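Local coordinates for protein fumarylacetoacetate hydrolase (Burkholderia xenovorans, PDB 5TI1) that probably hydrolyses fumarylacetoacetate to fumarate and acetoacetate, the last step of phenylalanine and tyrosine breakdown, with a bound magnesium ion, at residues 158-161 against 162-166; 14-17 against 18-21. All blocks are in the same frame, centred on the assembly; numbering follows the deposited sequence.

Both interactions are local, each formed by side chains and backbone a few residues apart in one continuous run of chain, and they lie about 27 Å apart at their nearest atoms. Interaction 1 sits inside helix 158-168 near the magnesium site, where buried H160 and A161 join regular i to i+4 hydrogen bonds and a methyl packs on the imidazole face. Interaction 2 joins helix 13-17 to the chain that follows it: the bonds shift to i to i+3, one is weak, and a mixture of buried (T18, L19) and exposed (D14, Q16) residues takes part. A threonine hydroxyl bonds a backbone carbonyl in each, four residues back in interaction 1 and three in interaction 2.

Interaction 1: 158-161 against 162-166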
ATOM      1  N   LYS B 158       4.709  22.958   8.026  1.00 41.12           N
ATOM      2  CA  LYS B 158       5.933  23.529   8.581  1.00 43.57           C
ATOM      3  C   LYS B 158       5.841  23.664  10.096  1.00 42.53           C
ATOM      4  O   LYS B 158       6.809  23.382  10.809  1.00 48.48           O
ATOM      5  CB  LYS B 158       6.235  24.886   7.939  1.00 43.34           C
ATOM      6  CG  LYS B 158       7.616  25.405   8.285  1.00 45.08           C
ATOM      7  CD  LYS B 158       7.980  26.646   7.470  1.00 55.72           C
ATOM      8  CE  LYS B 158       9.408  27.093   7.750  1.00 55.95           C
ATOM      9  NZ  LYS B 158       9.843  28.221   6.865  1.00 56.43           N
ATOM     10  N   GLU B 159       4.681  24.088  10.605  1.00 42.64           N
ATOM     11  CA  GLU B 159       4.511  24.245  12.049  1.00 43.51           C
ATOM     12  C   GLU B 159       4.619  22.905  12.768  1.00 44.83           C
ATOM     13  O   GLU B 159       5.184  22.816  13.867  1.00 45.38           O
ATOM     14  CB  GLU B 159       3.160  24.903  12.351  1.00 44.07           C
ATOM     15  CG  GLU B 159       2.983  26.328  11.801  1.00 45.41           C
ATOM     16  CD  GLU B 159       2.546  26.362  10.338  1.00 47.61           C
ATOM     17  OE1 GLU B 159       2.663  25.324   9.645  1.00 49.16           O
ATOM     18  OE2 GLU B 159       2.081  27.427   9.880  1.00 51.16           O
ATOM     19  N   HIS B 160       4.070  21.853  12.166  1.00 40.32           N
ATOM     20  CA  HIS B 160       4.172  20.525  12.758  1.00 41.44           C
ATOM     21  C   HIS B 160       5.613  20.029  12.749  1.00 45.38           C
ATOM     22  O   HIS B 160       6.128  19.564  13.773  1.00 44.80           O
ATOM     23  CB  HIS B 160       3.266  19.554  12.007  1.00 37.21           C
ATOM     24  CG  HIS B 160       3.359  18.148  12.507  1.00 43.32           C
ATOM     25  ND1 HIS B 160       2.753  17.735  13.674  1.00 40.58           N
ATOM     26  CD2 HIS B 160       4.005  17.064  12.014  1.00 40.60           C
ATOM     27  CE1 HIS B 160       3.011  16.455  13.873  1.00 41.66           C
ATOM     28  NE2 HIS B 160       3.771  16.024  12.884  1.00 41.99           N
ATOM     29  N   ALA B 161       6.278  20.111  11.591  1.00 49.32           N
ATOM     30  CA  ALA B 161       7.676  19.708  11.509  1.00 39.96           C
ATOM     31  C   ALA B 161       8.541  20.537  12.441  1.00 43.89           C
ATOM     32  O   ALA B 161       9.524  20.029  12.993  1.00 48.57           O
ATOM     33  CB  ALA B 161       8.178  19.833  10.070  1.00 39.67           C
ATOM     34  N   THR B 162       8.195  21.817  12.616  1.00 43.35           N
ATOM     35  CA  THR B 162       8.914  22.662  13.562  1.00 47.82           C
ATOM     36  C   THR B 162       8.659  22.213  14.995  1.00 49.05           C
ATOM     37  O   THR B 162       9.604  22.014  15.770  1.00 56.85           O
ATOM     38  CB  THR B 162       8.507  24.123  13.375  1.00 46.92           C
ATOM     39  OG1 THR B 162       8.840  24.541  12.045  1.00 53.43           O
ATOM     40  CG2 THR B 162       9.228  25.015  14.375  1.00 49.36           C
ATOM     41  N   ASN B 163       7.386  22.047  15.367  1.00 44.80           N
ATOM     42  CA  ASN B 163       7.060  21.611  16.726  1.00 45.00           C
ATOM     43  C   ASN B 163       7.738  20.288  17.051  1.00 44.31           C
ATOM     44  O   ASN B 163       8.478  20.180  18.035  1.00 45.59           O
ATOM     45  CB  ASN B 163       5.545  21.485  16.888  1.00 51.12           C
ATOM     46  CG  ASN B 163       4.854  22.831  16.952  1.00 50.14           C
ATOM     47  OD1 ASN B 163       5.454  23.828  17.347  1.00 54.93           O
ATOM     48  ND2 ASN B 163       3.585  22.865  16.557  1.00 43.93           N
ATOM     49  N   VAL B 164       7.513  19.278  16.206  1.00 42.43           N
ATOM     50  CA  VAL B 164       8.086  17.952  16.421  1.00 49.79           C
ATOM     51  C   VAL B 164       9.605  18.019  16.412  1.00 50.86           C
ATOM     52  O   VAL B 164      10.273  17.487  17.307  1.00 51.79           O
ATOM     53  CB  VAL B 164       7.563  16.970  15.360  1.00 49.62           C
ATOM     54  CG1 VAL B 164       8.376  15.696  15.370  1.00 45.23           C
ATOM     55  CG2 VAL B 164       6.095  16.678  15.605  1.00 55.19           C
ATOM     56  N   GLY B 165      10.175  18.667  15.393  1.00 52.20           N
ATOM     57  CA  GLY B 165      11.619  18.775  15.309  1.00 44.98           C
ATOM     58  C   GLY B 165      12.234  19.503  16.486  1.00 50.41           C
ATOM     59  O   GLY B 165      13.351  19.181  16.899  1.00 56.75           O
ATOM     60  N   SER B 166      11.521  20.488  17.045  1.00 54.05           N
ATOM     61  CA  SER B 166      12.039  21.195  18.212  1.00 55.90           C
ATOM     62  C   SER B 166      12.227  20.251  19.393  1.00 56.04           C
ATOM     63  O   SER B 166      13.191  20.383  20.152  1.00 58.76           O
ATOM     64  CB  SER B 166      11.113  22.351  18.594  1.00 54.75           C
ATOM     65  OG  SER B 166      11.202  23.409  17.655  1.00 55.34           O
TER
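V164 lays its CG2 methyl over one face of the H160 imidazole, offset toward the rim. The methyl carbon CG2 of V164 is 3.8 Å from the centroid of the H160 ring and 24° off its normal, a CH-pi contact; its closest ring atom is CE1 of H160, at 3.5 Å. With CG anti to the backbone N, chi1 177° carries the H160 ring toward the next turn, where the V164 side chain crosses it at a slant, and V164 N donates to H160 O at 2.8 Å. This is i to i+4 packing along helix 158-168, on the side that faces the probable active site: H160 is the predicted proton acceptor, Y155 and T377 lie against it, and the magnesium ion is about 7 Å from its side chain. E391 bonds N163 ND2 and, weakly, H160 ND1, so one carboxylate spans both residues. On another side of the helix, T162 doubles the grip on K158 O: T162 OG1 donates to K158 O at 2.6 Å and T162 N donates to that same K158 O at 2.8 Å, from opposite faces of the carbonyl plane. S166 OG and S166 N repeat this two-donor pattern on T162 O.

Interaction 2: 14-17 against 18-21; sequences DLQA and TLDP
With chi1 at 71°, T18 sets OG1 between its own backbone N and carbonyl carbon, which turns the hydroxyl back onto the preceding helical turn; Q16, with CG anti to its N but the chain bent at chi2 (51°), brings its amide oxygen OE1 round to L19. The hydroxyl bond is the shorter of two at one acceptor: T18 OG1 donates to L15 O at 2.6 Å, tilted only 17° from the carbonyl plane, whereas T18 N reaches L15 O at 3.2 Å in a weak bond. The same rotation places the T18 methyl CG2 3.4 Å from D14 O, so the two branches of the side chain meet successive carbonyls of the helix. T18 OG1 is also hydrogen-bonded to R109 NE, which ties this threonine to helix 102-116.

L19 lies across Q16 at about a right angle. Carbon CB of L19 is 3.5 Å from Q16 OE1, and L19 CG is 3.7 Å from L15 O, so the leucine stem lies against the L15 carbonyl and the Q16 amide oxygen while its side chain also touches R109 and P298. L19 N donates to Q16 O at 2.9 Å from well above the carbonyl plane. D20 N then donates to A17 O at 3.3 Å, and A17 O is also met by R23 NE. At the last residue of the turn, D20 OD2 is hydrogen-bonded to S22 OG and D20 O accepts from Q40 NE2. The three i to i+3 backbone bonds, the first weak and the last closing a type I beta turn from A17 to D20, are what is expected where the chain leaves an alpha-helical path, here between helix 13-17 and strand 44-49.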
ATOM      1  N   ASP B  14     -22.680  25.855 -16.606  1.00 56.99           N
ATOM      2  CA  ASP B  14     -23.471  24.974 -15.753  1.00 64.91           C
ATOM      3  C   ASP B  14     -22.733  24.656 -14.462  1.00 56.29           C
ATOM      4  O   ASP B  14     -23.330  24.648 -13.378  1.00 55.61           O
ATOM      5  CB  ASP B  14     -23.791  23.673 -16.489  1.00 64.85           C
ATOM      6  CG  ASP B  14     -24.810  23.852 -17.577  1.00 66.71           C
ATOM      7  OD1 ASP B  14     -25.642  24.776 -17.471  1.00 69.03           O
ATOM      8  OD2 ASP B  14     -24.787  23.049 -18.531  1.00 65.75           O
ATOM      9  N   LEU B  15     -21.435  24.361 -14.567  1.00 51.94           N
ATOM     10  CA  LEU B  15     -20.641  24.069 -13.383  1.00 54.16           C
ATOM     11  C   LEU B  15     -20.591  25.268 -12.448  1.00 55.33           C
ATOM     12  O   LEU B  15     -20.666  25.118 -11.222  1.00 54.24           O
ATOM     13  CB  LEU B  15     -19.236  23.642 -13.798  1.00 48.25           C
ATOM     14  CG  LEU B  15     -18.274  23.310 -12.657  1.00 47.73           C
ATOM     15  CD1 LEU B  15     -18.751  22.091 -11.874  1.00 47.86           C
ATOM     16  CD2 LEU B  15     -16.874  23.102 -13.192  1.00 45.11           C
ATOM     17  N   GLN B  16     -20.480  26.474 -13.008  1.00 52.93           N
ATOM     18  CA  GLN B  16     -20.403  27.668 -12.175  1.00 57.87           C
ATOM     19  C   GLN B  16     -21.690  27.883 -11.390  1.00 57.24           C
ATOM     20  O   GLN B  16     -21.652  28.293 -10.222  1.00 55.19           O
ATOM     21  CB  GLN B  16     -20.101  28.892 -13.039  1.00 64.58           C
ATOM     22  CG  GLN B  16     -19.905  30.148 -12.213  1.00 66.81           C
ATOM     23  CD  GLN B  16     -18.900  29.931 -11.098  1.00 70.48           C
ATOM     24  OE1 GLN B  16     -19.262  29.888  -9.920  1.00 73.68           O
ATOM     25  NE2 GLN B  16     -17.629  29.775 -11.468  1.00 67.86           N
ATOM     26  N   ALA B  17     -22.841  27.610 -12.013  1.00 56.46           N
ATOM     27  CA  ALA B  17     -24.117  27.796 -11.331  1.00 60.90           C
ATOM     28  C   ALA B  17     -24.209  26.958 -10.060  1.00 55.69           C
ATOM     29  O   ALA B  17     -24.849  27.379  -9.090  1.00 56.47           O
ATOM     30  CB  ALA B  17     -25.271  27.463 -12.277  1.00 63.64           C
ATOM     31  N   THR B  18     -23.569  25.782 -10.041  1.00 53.19           N
ATOM     32  CA  THR B  18     -23.609  24.912  -8.868  1.00 51.27           C
ATOM     33  C   THR B  18     -22.821  25.478  -7.692  1.00 50.63           C
ATOM     34  O   THR B  18     -22.973  24.991  -6.568  1.00 49.51           O
ATOM     35  CB  THR B  18     -23.058  23.523  -9.214  1.00 48.97           C
ATOM     36  OG1 THR B  18     -21.639  23.602  -9.411  1.00 47.77           O
ATOM     37  CG2 THR B  18     -23.726  22.960 -10.463  1.00 49.68           C
ATOM     38  N   LEU B  19     -21.966  26.469  -7.930  1.00 51.39           N
ATOM     39  CA  LEU B  19     -21.147  27.081  -6.892  1.00 51.04           C
ATOM     40  C   LEU B  19     -21.770  28.346  -6.325  1.00 53.36           C
ATOM     41  O   LEU B  19     -21.227  28.921  -5.378  1.00 53.39           O
ATOM     42  CB  LEU B  19     -19.757  27.398  -7.448  1.00 54.04           C
ATOM     43  CG  LEU B  19     -19.009  26.212  -8.054  1.00 51.39           C
ATOM     44  CD1 LEU B  19     -17.696  26.655  -8.651  1.00 48.28           C
ATOM     45  CD2 LEU B  19     -18.798  25.149  -6.965  1.00 46.18           C
ATOM     46  N   ASP B  20     -22.880  28.787  -6.888  1.00 55.44           N
ATOM     47  CA  ASP B  20     -23.525  30.049  -6.548  1.00 58.06           C
ATOM     48  C   ASP B  20     -24.047  30.035  -5.113  1.00 57.89           C
ATOM     49  O   ASP B  20     -25.005  29.307  -4.824  1.00 57.53           O
ATOM     50  CB  ASP B  20     -24.664  30.305  -7.541  1.00 60.23           C
ATOM     51  CG  ASP B  20     -25.438  31.583  -7.244  1.00 69.19           C
ATOM     52  OD1 ASP B  20     -25.041  32.359  -6.347  1.00 69.15           O
ATOM     53  OD2 ASP B  20     -26.462  31.812  -7.921  1.00 76.08           O
ATOM     54  N   PRO B  21     -23.475  30.828  -4.201  1.00 58.31           N
ATOM     55  CA  PRO B  21     -23.973  30.879  -2.821  1.00 60.03           C
ATOM     56  C   PRO B  21     -25.459  31.183  -2.671  1.00 60.37           C
ATOM     57  O   PRO B  21     -26.048  30.843  -1.642  1.00 60.00           O
ATOM     58  CB  PRO B  21     -23.128  31.996  -2.201  1.00 63.22           C
ATOM     59  CG  PRO B  21     -21.857  31.943  -2.950  1.00 58.30           C
ATOM     60  CD  PRO B  21     -22.252  31.632  -4.366  1.00 63.07           C
TER